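Local coordinates for protein putative fructosamine-3-kinase (Thermobifida fusca YX, PDB 3F7W) that is probably a kinase of the fructosamine-3-kinase family, built on a protein-kinase-like fold and expected to phosphorylate sugar-modified amines, at residues 25-30 with 128-133; 59-64 with 85-90. All blocks are in the same frame, centred on the assembly; numbering follows the deposited sequence. Where two conformers were deposited one is given.

Contact 1 (25-30 with 128-133)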
# COMPACT_ATOMS: atom_id res chain seq x y z
N HIS A 25 -17.54 -4.53 2.91
CA HIS A 25 -16.89 -5.22 1.81
C HIS A 25 -15.82 -4.34 1.19
O HIS A 25 -15.83 -3.12 1.36
CB HIS A 25 -17.93 -5.63 0.74
CG HIS A 25 -18.52 -4.48 -0.02
N SER A 26 -14.88 -4.97 0.50
CA SER A 26 -13.88 -4.25 -0.27
C SER A 26 -13.61 -5.07 -1.52
O SER A 26 -13.34 -6.27 -1.43
CB SER A 26 -12.60 -4.06 0.53
OG SER A 26 -11.59 -3.45 -0.27
N HIS A 27 -13.70 -4.42 -2.67
CA HIS A 27 -13.52 -5.08 -3.95
C HIS A 27 -14.37 -6.35 -3.97
O HIS A 27 -15.59 -6.24 -3.90
CB HIS A 27 -12.04 -5.33 -4.21
CG HIS A 27 -11.25 -4.07 -4.29
ND1 HIS A 27 -11.40 -3.16 -5.31
CD2 HIS A 27 -10.28 -3.59 -3.48
CE1 HIS A 27 -10.56 -2.15 -5.12
NE2 HIS A 27 -9.87 -2.39 -4.02
N ARG A 28 -13.71 -7.51 -3.95
CA ARG A 28 -14.34 -8.82 -4.18
C ARG A 28 -14.52 -9.63 -2.88
O ARG A 28 -14.97 -10.78 -2.94
CB ARG A 28 -13.48 -9.66 -5.16
CG ARG A 28 -12.56 -8.88 -6.16
CD ARG A 28 -13.34 -8.11 -7.22
NE ARG A 28 -12.72 -8.26 -8.54
CZ ARG A 28 -12.48 -7.29 -9.42
NH1 ARG A 28 -12.80 -6.02 -9.16
NH2 ARG A 28 -11.92 -7.59 -10.58
N TRP A 29 -14.19 -9.06 -1.73
CA TRP A 29 -14.22 -9.80 -0.46
C TRP A 29 -15.00 -9.05 0.62
O TRP A 29 -15.28 -7.86 0.49
CB TRP A 29 -12.81 -10.13 0.01
CG TRP A 29 -11.90 -9.00 -0.06
CD1 TRP A 29 -11.62 -8.11 0.94
CD2 TRP A 29 -11.13 -8.61 -1.20
NE1 TRP A 29 -10.70 -7.18 0.48
CE2 TRP A 29 -10.40 -7.46 -0.84
CE3 TRP A 29 -10.98 -9.14 -2.49
CZ2 TRP A 29 -9.52 -6.81 -1.73
CZ3 TRP A 29 -10.11 -8.49 -3.39
CH2 TRP A 29 -9.40 -7.34 -3.00
N HIS A 30 -15.38 -9.79 1.65
CA HIS A 30 -16.19 -9.30 2.73
C HIS A 30 -15.34 -9.09 3.98
O HIS A 30 -14.33 -9.78 4.17
CB HIS A 30 -17.30 -10.30 3.00
CG HIS A 30 -18.17 -10.55 1.81
ND1 HIS A 30 -19.36 -9.89 1.60
CD2 HIS A 30 -18.00 -11.35 0.73
CE1 HIS A 30 -19.90 -10.29 0.46
NE2 HIS A 30 -19.09 -11.17 -0.09
N ILE A 128 -2.42 -4.77 -6.63
CA ILE A 128 -2.78 -3.45 -6.16
C ILE A 128 -4.30 -3.39 -6.37
O ILE A 128 -4.79 -3.40 -7.50
CB ILE A 128 -1.94 -2.37 -6.89
CG1 ILE A 128 -2.18 -0.98 -6.26
CG2 ILE A 128 -2.19 -2.36 -8.44
CD1 ILE A 128 -1.56 -0.81 -4.81
N GLY A 129 -5.03 -3.45 -5.26
CA GLY A 129 -6.43 -3.86 -5.27
C GLY A 129 -6.58 -5.20 -5.98
O GLY A 129 -5.82 -6.12 -5.70
N PRO A 130 -7.53 -5.29 -6.93
CA PRO A 130 -7.69 -6.50 -7.73
C PRO A 130 -6.78 -6.56 -8.96
O PRO A 130 -6.84 -7.55 -9.71
CB PRO A 130 -9.16 -6.41 -8.19
CG PRO A 130 -9.39 -4.94 -8.37
CD PRO A 130 -8.51 -4.24 -7.30
N LEU A 131 -5.95 -5.54 -9.21
CA LEU A 131 -5.12 -5.54 -10.41
C LEU A 131 -3.80 -6.22 -10.13
O LEU A 131 -3.19 -5.96 -9.07
CB LEU A 131 -4.81 -4.12 -10.91
CG LEU A 131 -5.96 -3.30 -11.47
CD1 LEU A 131 -5.47 -1.85 -11.80
CD2 LEU A 131 -6.55 -4.01 -12.67
N PRO A 132 -3.31 -7.03 -11.07
CA PRO A 132 -1.93 -7.52 -10.95
C PRO A 132 -0.92 -6.37 -10.81
O PRO A 132 -1.11 -5.27 -11.41
CB PRO A 132 -1.71 -8.28 -12.25
CG PRO A 132 -3.09 -8.74 -12.63
CD PRO A 132 -3.94 -7.54 -12.31
N MSE A 133 0.10 -6.62 -10.01
CA MSE A 133 1.19 -5.69 -9.79
C MSE A 133 2.49 -6.52 -9.89
O MSE A 133 2.71 -7.44 -9.10
CB MSE A 133 1.10 -4.97 -8.43
CG MSE A 133 2.26 -3.97 -8.21
SE MSE A 133 2.21 -3.10 -6.50
CE MSE A 133 2.62 -4.66 -5.40
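Pro130 packs against the side chains of His27 and Arg28 where two tight turns approach each other across the cleft of a protein-kinase-like fold. The turn at 26-29 joins the first two strands of the N-lobe sheet, as the nucleotide-binding loop does in protein kinases. The turn at 128-131 closes a small hairpin packed on helices 141-159 and 251-270 of the C-lobe. Both are type II' turns, each held by a reciprocal pair of backbone hydrogen bonds: Ser26 N to Trp29 O and Trp29 N to Ser26 O in one, Ile128 N to Leu131 O and Leu131 N to Ile128 O in the other. No hydrogen bond spans the gap.

What joins the lobes here is packing on flat groups. A CH-pi contact places Pro130 CD over one face of the imidazole, 3.8 Å from the centroid of the His27 ring and 17° off its normal. The side chain of His27 reaches this place with CG anti to its own carbonyl carbon (chi1 -62°). Beside it, His27 NE2 approaches Gly129 CA obliquely at 3.9 Å. In one of its two conformers, Arg28 bends at chi2 and chi3 so that Pro130 CB lies over the centre of one guanidinium face, 3.6 Å from Arg28 CZ; this contact is less certain than that of the histidine.

Within the first turn, the indole of Trp29 lies against the backbone, with Ser26 O 3.1 Å above the centre of one ring face and His27 CB over the rim.

Contact 2 (59-64 with 85-90). With EDO (1,2-ethanediol), chain G.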
# COMPACT_ATOMS: atom_id res chain seq x y z
N ARG A 59 -2.53 -14.33 -0.55
CA ARG A 59 -1.13 -14.62 -0.30
C ARG A 59 -0.26 -13.36 -0.33
O ARG A 59 0.62 -13.19 0.51
CB ARG A 59 -0.63 -15.61 -1.35
CG ARG A 59 0.88 -15.81 -1.37
CD ARG A 59 1.22 -16.91 -2.35
NE ARG A 59 0.76 -18.19 -1.84
CZ ARG A 59 1.50 -19.06 -1.17
NH1 ARG A 59 2.79 -18.81 -0.93
NH2 ARG A 59 0.96 -20.18 -0.72
N ALA A 60 -0.49 -12.50 -1.30
CA ALA A 60 0.30 -11.28 -1.44
C ALA A 60 0.20 -10.41 -0.18
O ALA A 60 1.20 -9.82 0.28
CB ALA A 60 -0.16 -10.47 -2.70
N GLU A 61 -1.01 -10.31 0.36
CA GLU A 61 -1.22 -9.54 1.57
C GLU A 61 -0.63 -10.27 2.81
O GLU A 61 0.02 -9.63 3.61
CB GLU A 61 -2.69 -9.19 1.79
CG GLU A 61 -2.83 -8.19 2.98
CD GLU A 61 -4.19 -7.59 3.22
OE1 GLU A 61 -5.06 -7.65 2.35
OE2 GLU A 61 -4.37 -7.02 4.32
N ALA A 62 -0.88 -11.57 2.94
CA ALA A 62 -0.36 -12.33 4.12
C ALA A 62 1.17 -12.26 4.16
O ALA A 62 1.79 -11.98 5.22
CB ALA A 62 -0.85 -13.80 4.12
N LEU A 63 1.80 -12.53 3.01
CA LEU A 63 3.26 -12.50 2.92
C LEU A 63 3.79 -11.08 3.07
O LEU A 63 4.83 -10.85 3.71
CB LEU A 63 3.75 -13.15 1.63
CG LEU A 63 3.47 -14.66 1.46
CD1 LEU A 63 4.22 -15.23 0.25
CD2 LEU A 63 3.83 -15.46 2.71
N GLY A 64 3.06 -10.12 2.49
CA GLY A 64 3.47 -8.73 2.57
C GLY A 64 3.38 -8.21 4.00
O GLY A 64 4.27 -7.52 4.45
N ARG A 85 -8.44 -18.04 0.73
CA ARG A 85 -9.84 -17.53 0.84
C ARG A 85 -10.07 -16.54 2.01
O ARG A 85 -11.12 -15.88 2.07
CB ARG A 85 -10.82 -18.69 1.10
CG ARG A 85 -10.60 -20.01 0.37
CD ARG A 85 -10.90 -19.86 -1.09
NE ARG A 85 -12.27 -19.38 -1.31
CZ ARG A 85 -12.74 -18.99 -2.49
NH1 ARG A 85 -11.96 -18.99 -3.57
NH2 ARG A 85 -13.96 -18.56 -2.57
N THR A 86 -9.14 -16.53 2.98
CA THR A 86 -9.39 -15.96 4.32
C THR A 86 -8.09 -15.35 4.86
O THR A 86 -7.00 -15.92 4.69
CB THR A 86 -9.84 -17.03 5.30
OG1 THR A 86 -10.77 -17.92 4.67
CG2 THR A 86 -10.48 -16.44 6.56
N LEU A 87 -8.21 -14.18 5.46
CA LEU A 87 -7.08 -13.55 6.11
C LEU A 87 -7.59 -12.96 7.43
O LEU A 87 -8.51 -12.14 7.42
CB LEU A 87 -6.47 -12.48 5.20
CG LEU A 87 -5.32 -11.61 5.72
CD1 LEU A 87 -4.14 -12.45 6.21
CD2 LEU A 87 -4.85 -10.59 4.64
N ALA A 88 -7.03 -13.45 8.54
CA ALA A 88 -7.41 -13.07 9.92
C ALA A 88 -6.20 -12.39 10.56
O ALA A 88 -5.09 -12.97 10.57
CB ALA A 88 -7.78 -14.29 10.75
N MSE A 89 -6.41 -11.18 11.05
CA MSE A 89 -5.37 -10.38 11.64
C MSE A 89 -5.86 -9.65 12.85
O MSE A 89 -7.05 -9.60 13.15
CB MSE A 89 -4.85 -9.36 10.61
CG MSE A 89 -5.77 -8.26 10.28
SE MSE A 89 -4.97 -7.15 8.89
CE MSE A 89 -5.12 -8.49 7.49
N GLU A 90 -4.91 -9.03 13.54
CA GLU A 90 -5.17 -8.17 14.67
C GLU A 90 -6.22 -7.09 14.34
O GLU A 90 -6.15 -6.43 13.29
CB GLU A 90 -3.81 -7.57 15.04
CG GLU A 90 -3.76 -6.63 16.16
CD GLU A 90 -2.32 -6.16 16.42
OE1 GLU A 90 -1.39 -6.47 15.61
OE2 GLU A 90 -2.14 -5.47 17.45
C1 EDO G . -7.70 -8.80 0.07
O1 EDO G . -7.62 -7.38 0.25
C2 EDO G . -6.45 -9.25 -0.62
O2 EDO G . -5.44 -9.06 0.34
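Ala62 and Leu87 supply the purely apolar part of this contact, with Ala62 CB 4.1 Å from Leu87 CD1. The other branch of the leucine serves a different neighbour: CD2 lies across the end of Glu61, 3.4 Å from its CD. Leu87 CG is anti to the backbone N (chi1 176°), and the fork above it spreads one methyl to each helix residue. Selenomethionine Met89 adds a second carbon beside the carboxylate, its CE 3.6 Å from Glu61 OE2.

Helix 57-68 matches the place of the C helix of protein kinases, and the segments of helix and strand run at only 26° to each other, their axes 9.3 Å apart at closest approach. The salt bridge fits that fold, since Glu61 OE1 pairs with Lys45 NZ on the neighbouring strand 41-46, as in the lysine-glutamate pair of protein kinases.

An extended chain beyond CG carries the Glu61 carboxylate past the leucine to this lysine and to a 1,2-ethanediol, probably from the crystallisation liquor. EDO O1 makes a weak hydrogen bond to Glu61 OE1 at 3.3 Å, whereas EDO O2 lies 2.5 Å from Glu61 OE1, too short to be trusted as a normal hydrogen bond.

Contacts 1 and 2 lie 13 Å apart between centres, with nearest atoms about 6 Å apart, and both involve the N-lobe sheet. Contact 2 packs helix 57-68 on that sheet, whereas contact 1 carries its end across the cleft to the C-lobe. Along the chain, contact 2 is nested within the loop closed by contact 1. A 1,2-ethanediol bonded to Glu61 and Lys45 NZ marks the cleft beside contact 2, and the His27 side chain of contact 1 is about 6 Å from a bound diol. An unidentified ligand, probably from the crystallisation liquor, is hydrogen-bonded to Glu90 O at the end of strand 86-90, a place consistent with the nucleotide site of kinases.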